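Local coordinates for lipoprotein (Mycoplasma mycoides subsp. capri, PDB 7ADK) that is the mycoplasma protease MIP, which works with its partner MIB to promote the dissociation of the antibody-antigen interaction, at the interface of chains B and A. Coordinates in Å, arbitrary orientation; residue numbers count along the deposited sequence, not the author numbering. Chains: chain A, Lipoprotein; chain B, Putative immunoglobulin-blocking virulence protein.

Contact 1: the interface of chains B and A. Residues chain B 541-542; chain A 652, 655.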
ATOM      1  N   SER B 541     -15.827  -0.789  -4.540  1.00 84.44           N
ATOM      2  CA  SER B 541     -14.413  -1.160  -4.604  1.00 84.44           C
ATOM      3  C   SER B 541     -14.265  -2.473  -5.386  1.00 84.44           C
ATOM      4  O   SER B 541     -15.219  -3.249  -5.505  1.00 84.44           O
ATOM      5  CB  SER B 541     -13.811  -1.262  -3.203  1.00 84.44           C
ATOM      6  OG  SER B 541     -12.415  -1.417  -3.284  1.00 84.44           O
ATOM      7  N   HIS B 542     -13.081  -2.742  -5.919  1.00 88.38           N
ATOM      8  CA  HIS B 542     -12.756  -4.007  -6.582  1.00 88.38           C
ATOM      9  C   HIS B 542     -13.613  -4.324  -7.823  1.00 88.38           C
ATOM     10  O   HIS B 542     -13.988  -5.461  -8.073  1.00 88.38           O
ATOM     11  CB  HIS B 542     -12.654  -5.133  -5.537  1.00 88.38           C
ATOM     12  CG  HIS B 542     -11.783  -6.301  -5.912  1.00 88.38           C
ATOM     13  ND1 HIS B 542     -10.663  -6.265  -6.745  1.00 88.38           N
ATOM     14  CD2 HIS B 542     -11.849  -7.527  -5.349  1.00 88.38           C
ATOM     15  CE1 HIS B 542     -10.104  -7.479  -6.686  1.00 88.38           C
ATOM     16  NE2 HIS B 542     -10.799  -8.252  -5.854  1.00 88.38           N
TER
ATOM     17  N   GLU A 652      -7.954   0.789  -2.594  1.00 74.50           N
ATOM     18  CA  GLU A 652      -8.277  -0.573  -3.050  1.00 74.50           C
ATOM     19  C   GLU A 652      -7.249  -1.619  -2.612  1.00 74.50           C
ATOM     20  O   GLU A 652      -7.631  -2.705  -2.185  1.00 74.50           O
ATOM     21  CB  GLU A 652      -8.423  -0.618  -4.566  1.00 74.50           C
ATOM     22  CG  GLU A 652      -9.594   0.219  -5.067  1.00 74.50           C
ATOM     23  CD  GLU A 652      -9.750   0.144  -6.584  1.00 74.50           C
ATOM     24  OE1 GLU A 652      -9.671  -0.959  -7.160  1.00 74.50           O
ATOM     25  OE2 GLU A 652      -9.947   1.197  -7.219  1.00 74.50           O
ATOM     26  N   LEU A 655      -7.855  -1.840   1.341  1.00 72.51           N
ATOM     27  CA  LEU A 655      -9.189  -2.232   1.823  1.00 72.51           C
ATOM     28  C   LEU A 655      -9.201  -3.644   2.422  1.00 72.51           C
ATOM     29  O   LEU A 655      -9.361  -3.800   3.630  1.00 72.51           O
ATOM     30  CB  LEU A 655     -10.219  -2.058   0.687  1.00 72.51           C
ATOM     31  CG  LEU A 655     -11.661  -2.432   1.071  1.00 72.51           C
ATOM     32  CD1 LEU A 655     -12.211  -1.518   2.163  1.00 72.51           C
ATOM     33  CD2 LEU A 655     -12.558  -2.303  -0.155  1.00 72.51           C
TER

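Contact 2: the interface of chains B and A. Residues chain B 274, 280; chain A 348-349, 352, 356.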
ATOM      1  N   LYS B 274     -50.377  15.426  20.289  1.00106.15           N
ATOM      2  CA  LYS B 274     -48.963  15.700  20.608  1.00106.15           C
ATOM      3  C   LYS B 274     -48.433  14.911  21.808  1.00106.15           C
ATOM      4  O   LYS B 274     -47.302  14.437  21.784  1.00106.15           O
ATOM      5  CB  LYS B 274     -48.835  17.220  20.836  1.00106.15           C
ATOM      6  CG  LYS B 274     -47.474  17.704  21.354  1.00106.15           C
ATOM      7  CD  LYS B 274     -46.323  17.451  20.373  1.00106.15           C
ATOM      8  CE  LYS B 274     -44.951  17.456  21.029  1.00106.15           C
ATOM      9  NZ  LYS B 274     -44.616  18.738  21.648  1.00106.15           N
ATOM     10  N   LYS B 280     -39.927  10.331  18.812  1.00 96.00           N
ATOM     11  CA  LYS B 280     -39.886  11.628  18.115  1.00 96.00           C
ATOM     12  C   LYS B 280     -40.188  11.512  16.631  1.00 96.00           C
ATOM     13  O   LYS B 280     -41.063  12.210  16.148  1.00 96.00           O
ATOM     14  CB  LYS B 280     -38.555  12.349  18.369  1.00 96.00           C
ATOM     15  CG  LYS B 280     -38.370  12.855  19.805  1.00 96.00           C
ATOM     16  CD  LYS B 280     -39.424  13.881  20.261  1.00 96.00           C
ATOM     17  CE  LYS B 280     -40.644  13.253  20.942  1.00 96.00           C
ATOM     18  NZ  LYS B 280     -41.629  14.255  21.349  1.00 96.00           N
TER
ATOM     19  N   GLU A 348     -36.235  17.343  24.199  1.00143.44           N
ATOM     20  CA  GLU A 348     -37.416  17.919  23.508  1.00143.44           C
ATOM     21  C   GLU A 348     -38.777  17.283  23.904  1.00143.44           C
ATOM     22  O   GLU A 348     -39.665  17.100  23.065  1.00143.44           O
ATOM     23  CB  GLU A 348     -37.191  17.896  21.983  1.00143.44           C
ATOM     24  CG  GLU A 348     -35.945  18.632  21.466  1.00143.44           C
ATOM     25  CD  GLU A 348     -36.077  20.161  21.459  1.00143.44           C
ATOM     26  OE1 GLU A 348     -35.425  20.805  20.621  1.00143.44           O
ATOM     27  OE2 GLU A 348     -36.825  20.752  22.260  1.00143.44           O
ATOM     28  N   ASP A 349     -38.948  16.869  25.167  1.00136.98           N
ATOM     29  CA  ASP A 349     -40.113  16.106  25.662  1.00136.98           C
ATOM     30  C   ASP A 349     -40.862  16.779  26.828  1.00136.98           C
ATOM     31  O   ASP A 349     -41.177  16.166  27.841  1.00136.98           O
ATOM     32  CB  ASP A 349     -39.708  14.662  25.979  1.00136.98           C
ATOM     33  CG  ASP A 349     -39.332  13.820  24.772  1.00136.98           C
ATOM     34  OD1 ASP A 349     -39.935  13.974  23.692  1.00136.98           O
ATOM     35  OD2 ASP A 349     -38.482  12.925  24.930  1.00136.98           O
ATOM     36  N   SER A 352     -44.751  15.495  25.400  1.00123.40           N
ATOM     37  CA  SER A 352     -44.739  14.142  24.843  1.00123.40           C
ATOM     38  C   SER A 352     -44.370  13.089  25.893  1.00123.40           C
ATOM     39  O   SER A 352     -43.404  13.249  26.639  1.00123.40           O
ATOM     40  CB  SER A 352     -43.765  14.080  23.663  1.00123.40           C
ATOM     41  OG  SER A 352     -44.040  15.101  22.737  1.00123.40           O
ATOM     42  N   ARG A 356     -39.579   6.276  26.624  1.00134.89           N
ATOM     43  CA  ARG A 356     -38.144   6.035  26.756  1.00134.89           C
ATOM     44  C   ARG A 356     -37.693   5.581  28.141  1.00134.89           C
ATOM     45  O   ARG A 356     -36.643   4.954  28.231  1.00134.89           O
ATOM     46  CB  ARG A 356     -37.433   7.322  26.336  1.00134.89           C
ATOM     47  CG  ARG A 356     -35.998   7.076  25.852  1.00134.89           C
ATOM     48  CD  ARG A 356     -35.316   8.349  25.342  1.00134.89           C
ATOM     49  NE  ARG A 356     -36.121   9.023  24.309  1.00134.89           N
ATOM     50  CZ  ARG A 356     -36.883  10.087  24.462  1.00134.89           C
ATOM     51  NH1 ARG A 356     -36.995  10.736  25.573  1.00134.89           N
ATOM     52  NH2 ARG A 356     -37.587  10.541  23.480  1.00134.89           N
TER

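Contact 3: the interface of chains B and A. Residues chain B 681-683, 685; chain A 669, 671, 686, 690.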
ATOM      1  N   ASN B 681      15.749  11.325  -5.251  1.00 64.70           N
ATOM      2  CA  ASN B 681      16.374  10.308  -4.408  1.00 64.70           C
ATOM      3  C   ASN B 681      15.704  10.104  -3.027  1.00 64.70           C
ATOM      4  O   ASN B 681      15.534   8.971  -2.587  1.00 64.70           O
ATOM      5  CB  ASN B 681      17.869  10.659  -4.277  1.00 64.70           C
ATOM      6  CG  ASN B 681      18.135  12.001  -3.637  1.00 64.70           C
ATOM      7  OD1 ASN B 681      17.286  12.872  -3.598  1.00 64.70           O
ATOM      8  ND2 ASN B 681      19.279  12.200  -3.052  1.00 64.70           N
ATOM      9  N   GLY B 682      15.372  11.176  -2.299  1.00 66.49           N
ATOM     10  CA  GLY B 682      15.007  11.165  -0.871  1.00 66.49           C
ATOM     11  C   GLY B 682      16.130  10.935   0.172  1.00 66.49           C
ATOM     12  O   GLY B 682      15.890  11.092   1.363  1.00 66.49           O
ATOM     13  N   ASN B 683      17.374  10.637  -0.241  1.00 66.94           N
ATOM     14  CA  ASN B 683      18.574  10.473   0.605  1.00 66.94           C
ATOM     15  C   ASN B 683      19.184  11.784   1.137  1.00 66.94           C
ATOM     16  O   ASN B 683      20.290  11.767   1.668  1.00 66.94           O
ATOM     17  CB  ASN B 683      19.649   9.652  -0.150  1.00 66.94           C
ATOM     18  CG  ASN B 683      19.260   8.207  -0.389  1.00 66.94           C
ATOM     19  OD1 ASN B 683      18.239   7.921  -0.984  1.00 66.94           O
ATOM     20  ND2 ASN B 683      20.011   7.259   0.106  1.00 66.94           N
ATOM     21  N   THR B 685      19.445  13.685   3.601  1.00 70.57           N
ATOM     22  CA  THR B 685      19.661  13.853   5.043  1.00 70.57           C
ATOM     23  C   THR B 685      21.100  14.268   5.365  1.00 70.57           C
ATOM     24  O   THR B 685      21.432  14.523   6.522  1.00 70.57           O
ATOM     25  CB  THR B 685      19.255  12.588   5.817  1.00 70.57           C
ATOM     26  OG1 THR B 685      20.034  11.483   5.422  1.00 70.57           O
ATOM     27  CG2 THR B 685      17.788  12.220   5.583  1.00 70.57           C
TER
ATOM     28  N   GLU A 669      17.205  -0.219   1.921  1.00 67.53           N
ATOM     29  CA  GLU A 669      16.836   1.141   2.297  1.00 67.53           C
ATOM     30  C   GLU A 669      15.361   1.448   1.988  1.00 67.53           C
ATOM     31  O   GLU A 669      14.909   1.311   0.854  1.00 67.53           O
ATOM     32  CB  GLU A 669      17.683   2.168   1.524  1.00 67.53           C
ATOM     33  CG  GLU A 669      19.193   1.985   1.534  1.00 67.53           C
ATOM     34  CD  GLU A 669      19.949   3.082   0.758  1.00 67.53           C
ATOM     35  OE1 GLU A 669      19.387   4.125   0.385  1.00 67.53           O
ATOM     36  OE2 GLU A 669      21.155   2.906   0.524  1.00 67.53           O
ATOM     37  N   LYS A 671      14.271   4.185   1.306  1.00 66.12           N
ATOM     38  CA  LYS A 671      14.398   5.268   0.325  1.00 66.12           C
ATOM     39  C   LYS A 671      14.176   4.836  -1.119  1.00 66.12           C
ATOM     40  O   LYS A 671      13.935   5.694  -1.957  1.00 66.12           O
ATOM     41  CB  LYS A 671      15.780   5.919   0.490  1.00 66.12           C
ATOM     42  CG  LYS A 671      15.885   6.640   1.841  1.00 66.12           C
ATOM     43  CD  LYS A 671      17.278   7.206   2.107  1.00 66.12           C
ATOM     44  CE  LYS A 671      17.293   7.907   3.468  1.00 66.12           C
ATOM     45  NZ  LYS A 671      18.661   8.233   3.915  1.00 66.12           N
ATOM     46  N   PHE A 686      20.143   7.127  -8.087  1.00 66.11           N
ATOM     47  CA  PHE A 686      21.005   6.486  -7.089  1.00 66.11           C
ATOM     48  C   PHE A 686      22.272   5.924  -7.743  1.00 66.11           C
ATOM     49  O   PHE A 686      22.230   5.433  -8.874  1.00 66.11           O
ATOM     50  CB  PHE A 686      20.236   5.385  -6.353  1.00 66.11           C
ATOM     51  CG  PHE A 686      18.964   5.865  -5.697  1.00 66.11           C
ATOM     52  CD1 PHE A 686      18.988   6.440  -4.414  1.00 66.11           C
ATOM     53  CD2 PHE A 686      17.754   5.775  -6.398  1.00 66.11           C
ATOM     54  CE1 PHE A 686      17.802   6.919  -3.832  1.00 66.11           C
ATOM     55  CE2 PHE A 686      16.576   6.263  -5.824  1.00 66.11           C
ATOM     56  CZ  PHE A 686      16.593   6.833  -4.539  1.00 66.11           C
ATOM     57  N   GLU A 690      25.075   1.610  -4.674  1.00 74.47           N
ATOM     58  CA  GLU A 690      24.080   1.743  -3.606  1.00 74.47           C
ATOM     59  C   GLU A 690      22.928   0.741  -3.773  1.00 74.47           C
ATOM     60  O   GLU A 690      22.587   0.018  -2.840  1.00 74.47           O
ATOM     61  CB  GLU A 690      23.601   3.207  -3.587  1.00 74.47           C
ATOM     62  CG  GLU A 690      23.102   3.688  -2.221  1.00 74.47           C
ATOM     63  CD  GLU A 690      23.399   5.187  -2.028  1.00 74.47           C
ATOM     64  OE1 GLU A 690      24.026   5.566  -1.010  1.00 74.47           O
ATOM     65  OE2 GLU A 690      23.038   6.004  -2.905  1.00 74.47           O
TER

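Contact 1: the interface of chains B and A
B:Ser541, extended, and B:His542, in the left-handed helical region (phi 61°), lie in a loop of chain B that meets A:Leu655 and A:Glu652, which lie one turn apart on the same short helix. The serine side chain carries most of the contact. Its OG is anti to the backbone N (chi1 -171°), which sends the hydroxyl out towards chain A. Leucine receives it with one branch. The OG hydroxyl of B:Ser541 lies 3.3 Å from methyl CD2 of A:Leu655. CB of B:Ser541 packs on CD2 of A:Leu655 at 3.5 Å. The other methyl, CD1, points away from the serine. The leucine CG is also anti to its backbone N (chi1 -180°), which carries the branch point out from the helix towards chain B.

A:Glu652 approaches the same hydroxyl with its aliphatic part. Its CG is 3.7 Å from OG of B:Ser541. The chain runs on extended and brings carboxylate atom OE1 to 4.0 Å from the backbone N of B:His542, too long for a direct bond. The imidazole ND1 of B:His542 is 5.4 Å from OE1 of A:Glu652. If the histidine is charged, a weak long-range attraction is possible. Among the residues described the contact is mainly van der Waals packing; neighbouring residues may add polar links.

In the fold, a chain B loop lying ahead of strand 547-548 touches helix 651-655 of chain A.

Contact 2: the interface of chains B and A
B:Lys280 reaches A:Asp349 and A:Ser352 in a loop that belongs to the Mycoplasma peptidase (DUF31) family region of chain A. This loop follows helix 329-345, and helix 361-375 comes after it.

The ionic contacts centre on the aspartate, whose two oxygens face different partners. Across the interface, the ammonium NZ of B:Lys280 forms a salt bridge with OD1 of A:Asp349 at 2.9 Å. As a hydrogen bond this pair is weak. The lysine bends at chi2 and chi3 (-61° and 91°), and the two side chains run antiparallel, passing alongside each other. Within chain A, the guanidinium of A:Arg356 grips OD2 end-on. Its NH1 is 2.7 Å and its NH2 2.9 Å from OD2 of A:Asp349. Both bonds lie close to the guanidinium plane, so the arginine should fix the carboxylate that receives the lysine. The shared carboxylate probably offsets the like charges of lysine and arginine.

Among contacts to the serine hydroxyl, NZ of B:Lys280 also meets OG of A:Ser352 at 2.9 Å, a likely hydrogen bond. That OG gives a weak bond to the backbone O of B:Lys274 at 3.5 Å.

Carbon contact is slight: CE of B:Lys280 lies 4.1 Å from CG of A:Asp349.

Contact 3: the interface of chains B and A
B:Asn683 meets A:Glu669, A:Lys671 and A:Phe686 with its side-chain amide.

The hydrogen bond across the interface runs from amide ND2 of B:Asn683 to carboxylate OE1 of A:Glu669, at 3.2 Å. It is fairly straight, 162° at the hydrogen. The acceptor lies near the amide plane, while the donor comes from the syn side and somewhat out of the carboxylate plane. The asparagine and glutamate side chains lie roughly perpendicular. The extended chain of A:Glu669 brings its carboxylate to the asparagine.

Packing covers the amide from both sides of its plane. CD of the extended A:Lys671 lies over one face, 3.3 Å from CG of B:Asn683. The ring edge of A:Phe686 comes from the other side, the amide and ring planes 65° apart. CE1 of A:Phe686 is 4.0 Å from CG of B:Asn683. The ring also meets backbone: CZ of A:Phe686 is 3.5 Å from CA of B:Asn681.

Among looser polar contacts, NZ of A:Lys671 and OG1 of B:Thr685 meet tip to tip. They stay 3.8 Å apart, too far for a firm bond.

The site fits a chain B loop between strands 676-679 and 688-690 onto chain A, and so contributes to holding MIB and MIP together.

The three contacts join the same two chains at separate places. The C-alpha centres of contact 1 and contact 3 are about 31 Å apart, those of contact 1 and contact 2 about 43 Å, and those of contact 2 and contact 3 about 65 Å. They share no residues or secondary-structure elements. On chain A, all three belong to the DUF31 peptidase region. On chain B, contact 2 uses a helical region early in the modelled chain, and contacts 1 and 3 use later loops. Spreading the attachment over distant points should restrain how MIB and MIP turn against each other in the complex.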